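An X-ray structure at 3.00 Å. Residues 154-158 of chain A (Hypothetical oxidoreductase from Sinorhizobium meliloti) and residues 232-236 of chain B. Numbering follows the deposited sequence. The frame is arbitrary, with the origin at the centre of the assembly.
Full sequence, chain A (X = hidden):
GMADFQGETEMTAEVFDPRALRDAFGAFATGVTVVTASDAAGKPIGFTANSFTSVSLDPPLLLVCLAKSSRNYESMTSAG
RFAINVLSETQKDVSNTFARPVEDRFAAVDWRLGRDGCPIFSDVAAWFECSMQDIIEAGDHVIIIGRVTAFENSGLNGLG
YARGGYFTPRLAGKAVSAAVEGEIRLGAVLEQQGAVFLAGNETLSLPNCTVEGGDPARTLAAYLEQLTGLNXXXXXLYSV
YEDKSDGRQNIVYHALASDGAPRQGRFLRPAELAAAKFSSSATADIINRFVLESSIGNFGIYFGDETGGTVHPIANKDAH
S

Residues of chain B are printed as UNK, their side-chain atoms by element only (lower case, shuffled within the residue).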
ATOM      1  N   SER A 154     -16.390   4.347  -4.248  1.00 52.73           N
ATOM      2  CA  SER A 154     -16.147   5.633  -4.907  1.00 52.27           C
ATOM      3  C   SER A 154     -14.789   5.491  -5.557  1.00 60.57           C
ATOM      4  O   SER A 154     -13.947   4.737  -5.044  1.00 62.82           O
ATOM      5  CB  SER A 154     -16.145   6.764  -3.894  1.00 51.61           C
ATOM      6  OG  SER A 154     -15.133   6.587  -2.919  1.00 51.76           O
ATOM      7  N   GLY A 155     -14.537   6.166  -6.658  1.00 55.93           N
ATOM      8  CA  GLY A 155     -13.224   5.995  -7.283  1.00 54.07           C
ATOM      9  C   GLY A 155     -12.073   6.470  -6.422  1.00 54.00           C
ATOM     10  O   GLY A 155     -10.915   6.130  -6.698  1.00 56.45           O
ATOM     11  N   LEU A 156     -12.414   7.212  -5.334  1.00 44.56           N
ATOM     12  CA  LEU A 156     -11.537   7.851  -4.354  1.00 42.18           C
ATOM     13  C   LEU A 156     -10.340   7.009  -3.980  1.00 50.06           C
ATOM     14  O   LEU A 156     -10.476   5.810  -3.681  1.00 49.97           O
ATOM     15  CB  LEU A 156     -12.295   8.226  -3.077  1.00 41.04           C
ATOM     16  CG  LEU A 156     -13.343   9.316  -3.195  1.00 43.69           C
ATOM     17  CD1 LEU A 156     -13.975   9.603  -1.864  1.00 43.90           C
ATOM     18  CD2 LEU A 156     -12.797  10.568  -3.825  1.00 40.85           C
ATOM     19  N   ASN A 157      -9.164   7.654  -4.011  1.00 48.22           N
ATOM     20  CA  ASN A 157      -7.899   7.041  -3.643  1.00 48.65           C
ATOM     21  C   ASN A 157      -7.898   6.796  -2.184  1.00 53.44           C
ATOM     22  O   ASN A 157      -8.363   7.642  -1.416  1.00 52.58           O
ATOM     23  CB  ASN A 157      -6.727   7.934  -4.018  1.00 55.21           C
ATOM     24  CG  ASN A 157      -6.506   8.076  -5.500  1.00 68.62           C
ATOM     25  OD1 ASN A 157      -6.646   7.110  -6.278  1.00 54.98           O
ATOM     26  ND2 ASN A 157      -6.154   9.292  -5.902  1.00 47.51           N
ATOM     27  N   GLY A 158      -7.398   5.644  -1.792  1.00 51.54           N
ATOM     28  CA  GLY A 158      -7.385   5.294  -0.384  1.00 51.59           C
ATOM     29  C   GLY A 158      -6.158   5.758   0.349  1.00 54.22           C
ATOM     30  O   GLY A 158      -5.094   5.949  -0.254  1.00 53.80           O
TER
ATOM     31  N   UNK B 232     -13.427  11.892 -13.587  1.00 48.72           N
ATOM     32  CA  UNK B 232     -12.190  11.146 -13.481  1.00 48.90           C
ATOM     33  C   UNK B 232     -11.578  11.253 -12.072  1.00 52.94           C
ATOM     34  O   UNK B 232     -11.775  12.252 -11.387  1.00 57.09           O
ATOM     35  c   UNK B 232     -11.219  11.657 -14.597  1.00 54.42           C
ATOM     36  c   UNK B 232     -11.712  11.247 -15.990  1.00 55.16           C
ATOM     37  c   UNK B 232      -9.797  11.159 -14.395  1.00 54.36           C
ATOM     38  N   UNK B 233     -10.873  10.196 -11.631  1.00 44.13           N
ATOM     39  CA  UNK B 233     -10.098  10.173 -10.394  1.00 42.19           C
ATOM     40  C   UNK B 233      -8.713   9.725 -10.771  1.00 47.03           C
ATOM     41  O   UNK B 233      -8.543   8.607 -11.286  1.00 49.60           O
ATOM     42  c   UNK B 233      -9.765   9.096  -8.125  1.00 25.68           C
ATOM     43  o   UNK B 233     -11.917   9.835  -8.775  1.00 47.78           O
ATOM     44  c   UNK B 233     -10.707   9.294  -9.274  1.00 40.41           C
ATOM     45  N   UNK B 234      -7.723  10.593 -10.553  1.00 41.64           N
ATOM     46  CA  UNK B 234      -6.342  10.227 -10.857  1.00 41.03           C
ATOM     47  C   UNK B 234      -5.788   9.477  -9.650  1.00 48.55           C
ATOM     48  O   UNK B 234      -5.965   9.922  -8.522  1.00 51.30           O
ATOM     49  c   UNK B 234      -5.473  11.440 -11.238  1.00 42.60           C
ATOM     50  c   UNK B 234      -4.014  11.015 -11.518  1.00 42.55           C
ATOM     51  c   UNK B 234      -6.092  12.305 -12.347  1.00 41.88           C
ATOM     52  c   UNK B 234      -6.166  11.707 -13.674  1.00 49.15           C
ATOM     53  N   UNK B 235      -5.132   8.357  -9.896  1.00 44.38           N
ATOM     54  CA  UNK B 235      -4.613   7.512  -8.839  1.00 43.62           C
ATOM     55  C   UNK B 235      -3.125   7.550  -8.702  1.00 48.93           C
ATOM     56  O   UNK B 235      -2.513   8.630  -8.736  1.00 51.21           O
ATOM     57  N   UNK B 236      -2.554   6.369  -8.453  1.00 43.62           N
ATOM     58  CA  UNK B 236      -1.120   6.218  -8.255  1.00 42.99           C
ATOM     59  C   UNK B 236      -0.409   6.364  -9.624  1.00 49.18           C
ATOM     60  O   UNK B 236      -1.017   6.185 -10.674  1.00 48.29           O
ATOM     61  c   UNK B 236      -0.173   5.045  -5.123  1.00 50.73           C
ATOM     62  c   UNK B 236      -2.348   4.184  -5.675  1.00 48.21           C
ATOM     63  c   UNK B 236      -1.119   4.700  -6.100  1.00 46.87           C
ATOM     64  c   UNK B 236      -2.643   4.063  -4.301  1.00 50.62           C
ATOM     65  c   UNK B 236      -0.475   4.935  -3.751  1.00 50.54           C
ATOM     66  c   UNK B 236      -1.716   4.463  -3.350  1.00 48.79           C
ATOM     67  c   UNK B 236      -0.804   4.849  -7.583  1.00 44.42           C
TER

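Position 232 lies in the strand of chain B. Its side chain holds three carbons, one bonded to CA and carrying the other two, with no heteroatom, and it reaches nothing on chain A. That fork at the first carbon is valine's. The side chain of B:Val232 is out of reach of the chain A stretch, so it takes no part in the contact.

Position 233 also has three side-chain atoms branched at the first, but one arm is an oxygen and the other a carbon. The CA-to-CB bond points toward chain A, and the terminal carbon lies 3.5 Å from O of A:Gly155 and 4.1 Å from OD1 of A:Asn157. An oxygen and a methyl on one carbon make this threonine. In B:Thr233, with chi1 m, the carbon meeting the loop is CG2. These are packing contacts, and the hydroxyl makes no hydrogen bond to this loop.

At position 234 there are four carbons, forked at the first, with one arm two carbons long. The alternation of a strand turns this side chain away from chain A, but the backbone O accepts a hydrogen bond from ND2 of A:Asn157 at 2.7 Å. The N-H...O angle of 170° makes it nearly straight. The carbon pattern is isoleucine's, with chi1 and chi2 both m; what B:Ile234 offers the loop is its main chain.

Position 235 has no side-chain atoms, and its CA lies 3.3 Å from OD1 of A:Asn157. It is therefore glycine. With no side chain here, the strand meets the amide oxygen with its CA; a CB would stand about as close, so the geometry does not by itself call for glycine.

Position 236 carries one carbon followed by a six-carbon ring without a hydroxyl, and the ring stays clear of the loop. It is phenylalanine. The chain turns a corner here. The CA-to-CB bond of B:Phe236 points sideways, and although the ring end comes nearer, its nearest atom, CZ of B:Phe236, stays 4.8 Å from O of A:Gly158, beyond close contact.

The contact works through one polar side chain reading a backbone. A:Asn157, with chi1 m, points its CB toward the strand and spends its amide nitrogen on a carbonyl, a partner that does not depend on the isoleucine side chain. Beside it, the threonine methyl packs against the main chain at A:Gly155, where an ideal CB would have room, so this glycine is not demanded by crowding from the strand. A:Leu156 points its CB away between these two contact points. The rule is economical: a single well-aligned hydrogen bond, flanked by a methyl and a glycine, within a modest 225 Å² of buried surface.

Chain B 232-236: VTIGF
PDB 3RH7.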